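PDB 1Q5N: 3-carboxy-cis,cis-muconate cycloisomerase from Acinetobacter calcoaceticus, which belongs to the fumarase/aspartase superfamily of mainly helical enzymes and assembles as a tetramer of elongated subunits. Local coordinates for residues A[22-27]-A[62-67]; A[28-33]-A[111-116]. All coordinates share one frame; numbering follows the deposited sequence.

Interaction 1 of 2, residues A[22-27]-A[62-67]; sequences SDRALV and AIDKID
Arg-24 and Val-27 reach Ile-63 from the opening turn of helix 23-43, a turn fixed by a polar atom with two partners, Ser-22 OG. This hydroxyl oxygen accepts the backbone N-H of Ala-25 at 3.2 Å in a nearly straight bond (168°), and it is also hydrogen-bonded to the carbonyl of Glu-19. Ser-22 is thus the N-cap of the helix. Across the contact itself there is no hydrogen bond. Arg-24 sets out with CG anti to its backbone N (chi1 -166°), and its chain then bends at chi2. Its guanidinium lies over Ile-63, the two side chains crossing at about a right angle. Ile-63 CG1 sits 3.8 Å above the guanidinium plane, offset toward the rim, away from NH1. Asp-64 approaches at the edge of the same group, but OD1 stays 4.0 Å from Arg-24 NH2, too long for a salt bridge, though the opposite charges probably still attract; the two planes are 48° apart. The far end of Ile-63, CD1, lies 3.8 Å from the carbonyl oxygen of Arg-24 and also touches Val-27. Val-27 answers with one branch: CG1 meets Ile-63 CD1 at 4.1 Å and Ile-66 CD1 at 4.0 Å. The contact is accordingly graded, charged and solvent-facing at Arg-24 and Asp-64, hydrocarbon and buried at Val-27 and Ile-66. Phe-68 touches both Val-27 and Ile-63, while Leu-7 of the second subunit packs on Val-27 and its backbone N-H is hydrogen-bonded to Asp-23 OD2. The whole is a worked example of a capped helix start packed against a short helix, 62-65, in the helical N-terminal part of a fumarase/aspartase-type subunit.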
ATOM      1  N   SER A  22       1.124  -6.671  24.282  1.00 33.40           N
ATOM      2  CA  SER A  22       2.454  -7.166  24.653  1.00 33.94           C
ATOM      3  C   SER A  22       2.440  -8.729  24.728  1.00 35.57           C
ATOM      4  O   SER A  22       1.372  -9.351  24.825  1.00 33.61           O
ATOM      5  CB  SER A  22       2.834  -6.582  26.008  1.00 34.60           C
ATOM      6  OG  SER A  22       2.034  -7.166  27.043  1.00 37.67           O
ATOM      7  N   ASP A  23       3.611  -9.356  24.673  1.00 37.13           N
ATOM      8  CA  ASP A  23       3.678 -10.806  24.738  1.00 39.89           C
ATOM      9  C   ASP A  23       2.978 -11.363  25.980  1.00 41.91           C
ATOM     10  O   ASP A  23       2.223 -12.352  25.929  1.00 40.12           O
ATOM     11  CB  ASP A  23       5.135 -11.273  24.733  1.00 41.42           C
ATOM     12  CG  ASP A  23       5.820 -11.048  23.388  1.00 43.66           C
ATOM     13  OD1 ASP A  23       5.130 -10.930  22.355  1.00 44.58           O
ATOM     14  OD2 ASP A  23       7.061 -10.989  23.354  1.00 47.10           O
ATOM     15  N   ARG A  24       3.212 -10.679  27.090  1.00 43.54           N
ATOM     16  CA  ARG A  24       2.672 -11.065  28.362  1.00 44.32           C
ATOM     17  C   ARG A  24       1.140 -10.966  28.364  1.00 43.46           C
ATOM     18  O   ARG A  24       0.462 -11.904  28.793  1.00 41.96           O
ATOM     19  CB  ARG A  24       3.326 -10.194  29.424  1.00 49.50           C
ATOM     20  CG  ARG A  24       3.119 -10.679  30.821  1.00 57.67           C
ATOM     21  CD  ARG A  24       4.376 -10.483  31.705  1.00 65.13           C
ATOM     22  NE  ARG A  24       4.078 -10.974  33.049  1.00 70.98           N
ATOM     23  CZ  ARG A  24       3.021 -10.553  33.759  1.00 74.17           C
ATOM     24  NH1 ARG A  24       2.186  -9.631  33.242  1.00 74.05           N
ATOM     25  NH2 ARG A  24       2.774 -11.075  34.966  1.00 74.47           N
ATOM     26  N   ALA A  25       0.570  -9.863  27.870  1.00 41.00           N
ATOM     27  CA  ALA A  25      -0.880  -9.818  27.850  1.00 39.75           C
ATOM     28  C   ALA A  25      -1.462 -10.851  26.875  1.00 37.99           C
ATOM     29  O   ALA A  25      -2.521 -11.447  27.157  1.00 38.49           O
ATOM     30  CB  ALA A  25      -1.405  -8.400  27.494  1.00 38.54           C
ATOM     31  N   LEU A  26      -0.788 -11.065  25.745  1.00 35.50           N
ATOM     32  CA  LEU A  26      -1.302 -12.007  24.757  1.00 35.53           C
ATOM     33  C   LEU A  26      -1.452 -13.397  25.395  1.00 35.46           C
ATOM     34  O   LEU A  26      -2.514 -14.024  25.308  1.00 32.76           O
ATOM     35  CB  LEU A  26      -0.396 -12.085  23.506  1.00 35.20           C
ATOM     36  CG  LEU A  26      -0.855 -13.178  22.504  1.00 35.53           C
ATOM     37  CD1 LEU A  26      -2.232 -12.836  21.915  1.00 33.56           C
ATOM     38  CD2 LEU A  26       0.184 -13.355  21.425  1.00 35.78           C
ATOM     39  N   VAL A  27      -0.388 -13.857  26.061  1.00 36.49           N
ATOM     40  CA  VAL A  27      -0.422 -15.161  26.744  1.00 37.92           C
ATOM     41  C   VAL A  27      -1.491 -15.159  27.861  1.00 39.27           C
ATOM     42  O   VAL A  27      -2.135 -16.175  28.109  1.00 40.29           O
ATOM     43  CB  VAL A  27       0.957 -15.542  27.322  1.00 38.54           C
ATOM     44  CG1 VAL A  27       0.820 -16.861  28.112  1.00 39.75           C
ATOM     45  CG2 VAL A  27       1.996 -15.701  26.169  1.00 36.67           C
ATOM     46  N   ALA A  62      -0.512 -19.321  36.167  1.00 62.24           N
ATOM     47  CA  ALA A  62       0.245 -19.909  35.073  1.00 60.99           C
ATOM     48  C   ALA A  62       1.168 -18.903  34.422  1.00 60.41           C
ATOM     49  O   ALA A  62       2.279 -19.248  34.012  1.00 60.34           O
ATOM     50  CB  ALA A  62      -0.703 -20.490  34.038  1.00 60.58           C
ATOM     51  N   ILE A  63       0.710 -17.659  34.340  1.00 60.31           N
ATOM     52  CA  ILE A  63       1.482 -16.613  33.708  1.00 60.79           C
ATOM     53  C   ILE A  63       2.846 -16.459  34.351  1.00 61.05           C
ATOM     54  O   ILE A  63       3.828 -16.200  33.672  1.00 59.88           O
ATOM     55  CB  ILE A  63       0.752 -15.272  33.772  1.00 62.62           C
ATOM     56  CG1 ILE A  63       1.511 -14.234  32.939  1.00 63.18           C
ATOM     57  CG2 ILE A  63       0.613 -14.812  35.217  1.00 64.38           C
ATOM     58  CD1 ILE A  63       1.334 -14.445  31.444  1.00 63.80           C
ATOM     59  N   ASP A  64       2.914 -16.632  35.667  1.00 62.03           N
ATOM     60  CA  ASP A  64       4.188 -16.509  36.368  1.00 62.28           C
ATOM     61  C   ASP A  64       5.062 -17.723  36.230  1.00 60.66           C
ATOM     62  O   ASP A  64       6.288 -17.629  36.346  1.00 60.09           O
ATOM     63  CB  ASP A  64       3.949 -16.197  37.837  1.00 65.38           C
ATOM     64  CG  ASP A  64       3.312 -14.845  38.018  1.00 68.97           C
ATOM     65  OD1 ASP A  64       3.964 -13.850  37.615  1.00 70.97           O
ATOM     66  OD2 ASP A  64       2.163 -14.777  38.526  1.00 71.34           O
ATOM     67  N   LYS A  65       4.443 -18.859  35.949  1.00 59.78           N
ATOM     68  CA  LYS A  65       5.204 -20.093  35.787  1.00 59.50           C
ATOM     69  C   LYS A  65       5.683 -20.373  34.353  1.00 57.73           C
ATOM     70  O   LYS A  65       6.571 -21.190  34.160  1.00 57.06           O
ATOM     71  CB  LYS A  65       4.383 -21.274  36.270  1.00 61.94           C
ATOM     72  CG  LYS A  65       3.994 -21.217  37.744  1.00 65.34           C
ATOM     73  CD  LYS A  65       3.203 -22.465  38.052  1.00 69.18           C
ATOM     74  CE  LYS A  65       2.701 -22.516  39.458  1.00 70.53           C
ATOM     75  NZ  LYS A  65       1.984 -23.824  39.569  1.00 72.64           N
ATOM     76  N   ILE A  66       5.104 -19.696  33.360  1.00 54.82           N
ATOM     77  CA  ILE A  66       5.478 -19.886  31.970  1.00 52.82           C
ATOM     78  C   ILE A  66       6.866 -19.336  31.563  1.00 51.28           C
ATOM     79  O   ILE A  66       7.212 -18.214  31.889  1.00 51.23           O
ATOM     80  CB  ILE A  66       4.353 -19.312  31.088  1.00 54.14           C
ATOM     81  CG1 ILE A  66       3.262 -20.378  30.960  1.00 53.36           C
ATOM     82  CG2 ILE A  66       4.895 -18.847  29.749  1.00 52.65           C
ATOM     83  CD1 ILE A  66       2.055 -19.886  30.373  1.00 54.29           C
ATOM     84  N   ASP A  67       7.656 -20.144  30.856  1.00 50.21           N
ATOM     85  CA  ASP A  67       9.016 -19.762  30.418  1.00 50.27           C
ATOM     86  C   ASP A  67       8.959 -19.076  29.053  1.00 50.74           C
ATOM     87  O   ASP A  67       8.843 -19.750  28.023  1.00 50.96           O
ATOM     88  CB  ASP A  67       9.918 -21.004  30.317  1.00 49.04           C
ATOM     89  CG  ASP A  67      11.348 -20.669  29.899  1.00 50.47           C
ATOM     90  OD1 ASP A  67      11.682 -19.476  29.806  1.00 47.95           O
ATOM     91  OD2 ASP A  67      12.147 -21.613  29.677  1.00 52.16           O
TER

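Interaction 2 of 2, residues A[28-33]-A[111-116]; sequences SYMVEA and QDILDT
Met-30 lies across Ile-113 at about a right angle and obliquely against Leu-114, where helices 23-43 and 110-146 meet. Over the segments concerned the axes come within 8.9 Å and run at 121° to each other. Ile-113 turns CG2, anti to its backbone N, onto the methionine, where it touches CB, CG and CE, each at 3.9 Å. Beyond it the chain of Met-30 bends: chi3 of 82° swings CE round to Leu-114, whose CD2 it meets at 3.6 Å. SD follows more loosely, 4.1 Å from that same CD2. One turn further along, Ala-33 brings its CB toward the other helix, and Thr-116 CG2 meets it at 4.0 Å. With the methyl of Thr-116 given to this interface, its hydroxyl is hydrogen-bonded to Tyr-217 OH and the backbone N of Gln-195. Ile-113 CD1 completes the patch at the wider spacing of 4.3 Å from Ala-33 CB. Gln-111, Asp-112 and Asp-115 are polar and engaged away from the contact, Asp-115 in a salt bridge with Arg-234, Asp-112 in a hydrogen bond with His-231. Helix 110-146 is therefore two-faced here: toward Met-30 and Ala-33 it offers hydrocarbon alone, so this buried contact rests on shape and dispersion, with no hydrogen bond or charge pair across it.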
ATOM      1  N   SER A  28      -1.710 -14.012  28.498  1.00 38.29           N
ATOM      2  CA  SER A  28      -2.732 -13.894  29.521  1.00 39.07           C
ATOM      3  C   SER A  28      -4.092 -14.173  28.937  1.00 38.27           C
ATOM      4  O   SER A  28      -4.893 -14.906  29.511  1.00 38.28           O
ATOM      5  CB  SER A  28      -2.777 -12.480  30.074  1.00 41.60           C
ATOM      6  OG  SER A  28      -2.419 -12.525  31.420  1.00 44.31           O
ATOM      7  N   TYR A  29      -4.357 -13.567  27.783  1.00 37.40           N
ATOM      8  CA  TYR A  29      -5.648 -13.735  27.122  1.00 36.60           C
ATOM      9  C   TYR A  29      -5.807 -15.171  26.625  1.00 36.51           C
ATOM     10  O   TYR A  29      -6.924 -15.702  26.596  1.00 35.17           O
ATOM     11  CB  TYR A  29      -5.796 -12.751  25.946  1.00 35.02           C
ATOM     12  CG  TYR A  29      -6.006 -11.313  26.354  1.00 36.08           C
ATOM     13  CD1 TYR A  29      -7.222 -10.905  26.910  1.00 34.30           C
ATOM     14  CD2 TYR A  29      -5.036 -10.332  26.094  1.00 36.88           C
ATOM     15  CE1 TYR A  29      -7.487  -9.570  27.187  1.00 34.32           C
ATOM     16  CE2 TYR A  29      -5.292  -8.960  26.380  1.00 36.61           C
ATOM     17  CZ  TYR A  29      -6.529  -8.598  26.926  1.00 36.30           C
ATOM     18  OH  TYR A  29      -6.835  -7.285  27.232  1.00 36.09           O
ATOM     19  N   MET A  30      -4.703 -15.806  26.244  1.00 35.86           N
ATOM     20  CA  MET A  30      -4.799 -17.200  25.782  1.00 37.70           C
ATOM     21  C   MET A  30      -5.188 -18.090  26.967  1.00 37.16           C
ATOM     22  O   MET A  30      -6.007 -19.036  26.817  1.00 35.82           O
ATOM     23  CB  MET A  30      -3.473 -17.680  25.169  1.00 38.61           C
ATOM     24  CG  MET A  30      -3.205 -17.020  23.791  1.00 41.79           C
ATOM     25  SD  MET A  30      -1.541 -17.376  23.163  1.00 43.84           S
ATOM     26  CE  MET A  30      -1.889 -18.925  22.499  1.00 43.44           C
ATOM     27  N   VAL A  31      -4.604 -17.786  28.126  1.00 36.48           N
ATOM     28  CA  VAL A  31      -4.922 -18.524  29.337  1.00 37.64           C
ATOM     29  C   VAL A  31      -6.426 -18.327  29.593  1.00 39.27           C
ATOM     30  O   VAL A  31      -7.170 -19.294  29.812  1.00 38.76           O
ATOM     31  CB  VAL A  31      -4.115 -18.000  30.539  1.00 37.73           C
ATOM     32  CG1 VAL A  31      -4.726 -18.531  31.876  1.00 38.74           C
ATOM     33  CG2 VAL A  31      -2.633 -18.429  30.399  1.00 34.99           C
ATOM     34  N   GLU A  32      -6.880 -17.088  29.504  1.00 39.11           N
ATOM     35  CA  GLU A  32      -8.276 -16.810  29.738  1.00 41.66           C
ATOM     36  C   GLU A  32      -9.185 -17.625  28.807  1.00 42.59           C
ATOM     37  O   GLU A  32     -10.244 -18.139  29.228  1.00 42.13           O
ATOM     38  CB  GLU A  32      -8.510 -15.324  29.545  1.00 44.33           C
ATOM     39  CG  GLU A  32      -9.908 -14.825  29.899  1.00 49.75           C
ATOM     40  CD  GLU A  32      -9.986 -13.279  29.823  1.00 54.10           C
ATOM     41  OE1 GLU A  32      -8.935 -12.599  30.027  1.00 54.66           O
ATOM     42  OE2 GLU A  32     -11.096 -12.742  29.573  1.00 56.20           O
ATOM     43  N   ALA A  33      -8.783 -17.729  27.537  1.00 40.81           N
ATOM     44  CA  ALA A  33      -9.543 -18.510  26.560  1.00 41.04           C
ATOM     45  C   ALA A  33      -9.604 -20.029  26.933  1.00 41.31           C
ATOM     46  O   ALA A  33     -10.633 -20.692  26.719  1.00 39.12           O
ATOM     47  CB  ALA A  33      -8.928 -18.359  25.169  1.00 38.42           C
ATOM     48  N   GLN A 111      -5.747 -22.096  16.124  1.00 31.14           N
ATOM     49  CA  GLN A 111      -6.389 -20.876  15.676  1.00 31.46           C
ATOM     50  C   GLN A 111      -7.608 -20.464  16.567  1.00 31.55           C
ATOM     51  O   GLN A 111      -7.910 -19.271  16.681  1.00 32.12           O
ATOM     52  CB  GLN A 111      -6.776 -20.990  14.172  1.00 30.39           C
ATOM     53  CG  GLN A 111      -7.329 -19.663  13.639  1.00 31.48           C
ATOM     54  CD  GLN A 111      -7.444 -19.557  12.122  1.00 33.21           C
ATOM     55  OE1 GLN A 111      -7.201 -20.543  11.378  1.00 31.21           O
ATOM     56  NE2 GLN A 111      -7.852 -18.348  11.642  1.00 26.96           N
ATOM     57  N   ASP A 112      -8.304 -21.416  17.185  1.00 30.35           N
ATOM     58  CA  ASP A 112      -9.425 -21.028  18.037  1.00 31.92           C
ATOM     59  C   ASP A 112      -8.894 -20.157  19.188  1.00 31.98           C
ATOM     60  O   ASP A 112      -9.437 -19.103  19.481  1.00 30.53           O
ATOM     61  CB  ASP A 112     -10.123 -22.242  18.654  1.00 31.33           C
ATOM     62  CG  ASP A 112     -10.723 -23.168  17.615  1.00 33.66           C
ATOM     63  OD1 ASP A 112     -11.272 -22.665  16.600  1.00 33.96           O
ATOM     64  OD2 ASP A 112     -10.651 -24.411  17.823  1.00 34.09           O
ATOM     65  N   ILE A 113      -7.822 -20.606  19.831  1.00 31.60           N
ATOM     66  CA  ILE A 113      -7.275 -19.882  20.956  1.00 32.61           C
ATOM     67  C   ILE A 113      -6.625 -18.539  20.505  1.00 32.62           C
ATOM     68  O   ILE A 113      -6.757 -17.526  21.169  1.00 32.87           O
ATOM     69  CB  ILE A 113      -6.213 -20.758  21.676  1.00 33.93           C
ATOM     70  CG1 ILE A 113      -6.838 -22.074  22.143  1.00 35.72           C
ATOM     71  CG2 ILE A 113      -5.590 -19.991  22.833  1.00 33.68           C
ATOM     72  CD1 ILE A 113      -8.100 -21.937  22.978  1.00 35.30           C
ATOM     73  N   LEU A 114      -5.915 -18.553  19.382  1.00 31.56           N
ATOM     74  CA  LEU A 114      -5.266 -17.342  18.881  1.00 30.77           C
ATOM     75  C   LEU A 114      -6.296 -16.297  18.439  1.00 30.37           C
ATOM     76  O   LEU A 114      -6.178 -15.142  18.839  1.00 30.34           O
ATOM     77  CB  LEU A 114      -4.305 -17.707  17.737  1.00 29.75           C
ATOM     78  CG  LEU A 114      -3.119 -18.540  18.284  1.00 29.12           C
ATOM     79  CD1 LEU A 114      -2.339 -19.113  17.161  1.00 29.50           C
ATOM     80  CD2 LEU A 114      -2.209 -17.694  19.170  1.00 25.78           C
ATOM     81  N   ASP A 115      -7.308 -16.694  17.650  1.00 28.83           N
ATOM     82  CA  ASP A 115      -8.336 -15.737  17.224  1.00 30.57           C
ATOM     83  C   ASP A 115      -9.184 -15.226  18.412  1.00 32.08           C
ATOM     84  O   ASP A 115      -9.597 -14.041  18.442  1.00 32.34           O
ATOM     85  CB  ASP A 115      -9.307 -16.340  16.203  1.00 30.04           C
ATOM     86  CG  ASP A 115      -8.724 -16.448  14.820  1.00 30.46           C
ATOM     87  OD1 ASP A 115      -7.585 -15.974  14.584  1.00 29.83           O
ATOM     88  OD2 ASP A 115      -9.428 -17.018  13.967  1.00 29.31           O
ATOM     89  N   THR A 116      -9.449 -16.104  19.390  1.00 31.38           N
ATOM     90  CA  THR A 116     -10.230 -15.671  20.532  1.00 30.76           C
ATOM     91  C   THR A 116      -9.400 -14.669  21.361  1.00 30.36           C
ATOM     92  O   THR A 116      -9.910 -13.641  21.782  1.00 29.02           O
ATOM     93  CB  THR A 116     -10.730 -16.891  21.422  1.00 29.75           C
ATOM     94  OG1 THR A 116     -11.697 -17.667  20.689  1.00 27.49           O
ATOM     95  CG2 THR A 116     -11.359 -16.366  22.718  1.00 27.39           C
TER

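Interactions 1 and 2 are successive stations on one helix, 23-43, with centres about 12 Å apart. Residues 22-27 supply its capped first turn, residues 28-33 the turns that follow. The two contacts touch directly where Ile-63 CD1 packs 4.2 Å from Ser-28 OG. Helix 82-94 joins them as well: its Phe-85 meets Val-27 from interaction 1 and Met-30 from interaction 2. Interaction 1 is partly buried and visited by the second subunit; the touching residues of interaction 2 are all buried, and no other chain reaches its segments. Across these two contacts helix 23-43 meets a short helix at its start and the long helix 110-146 further on.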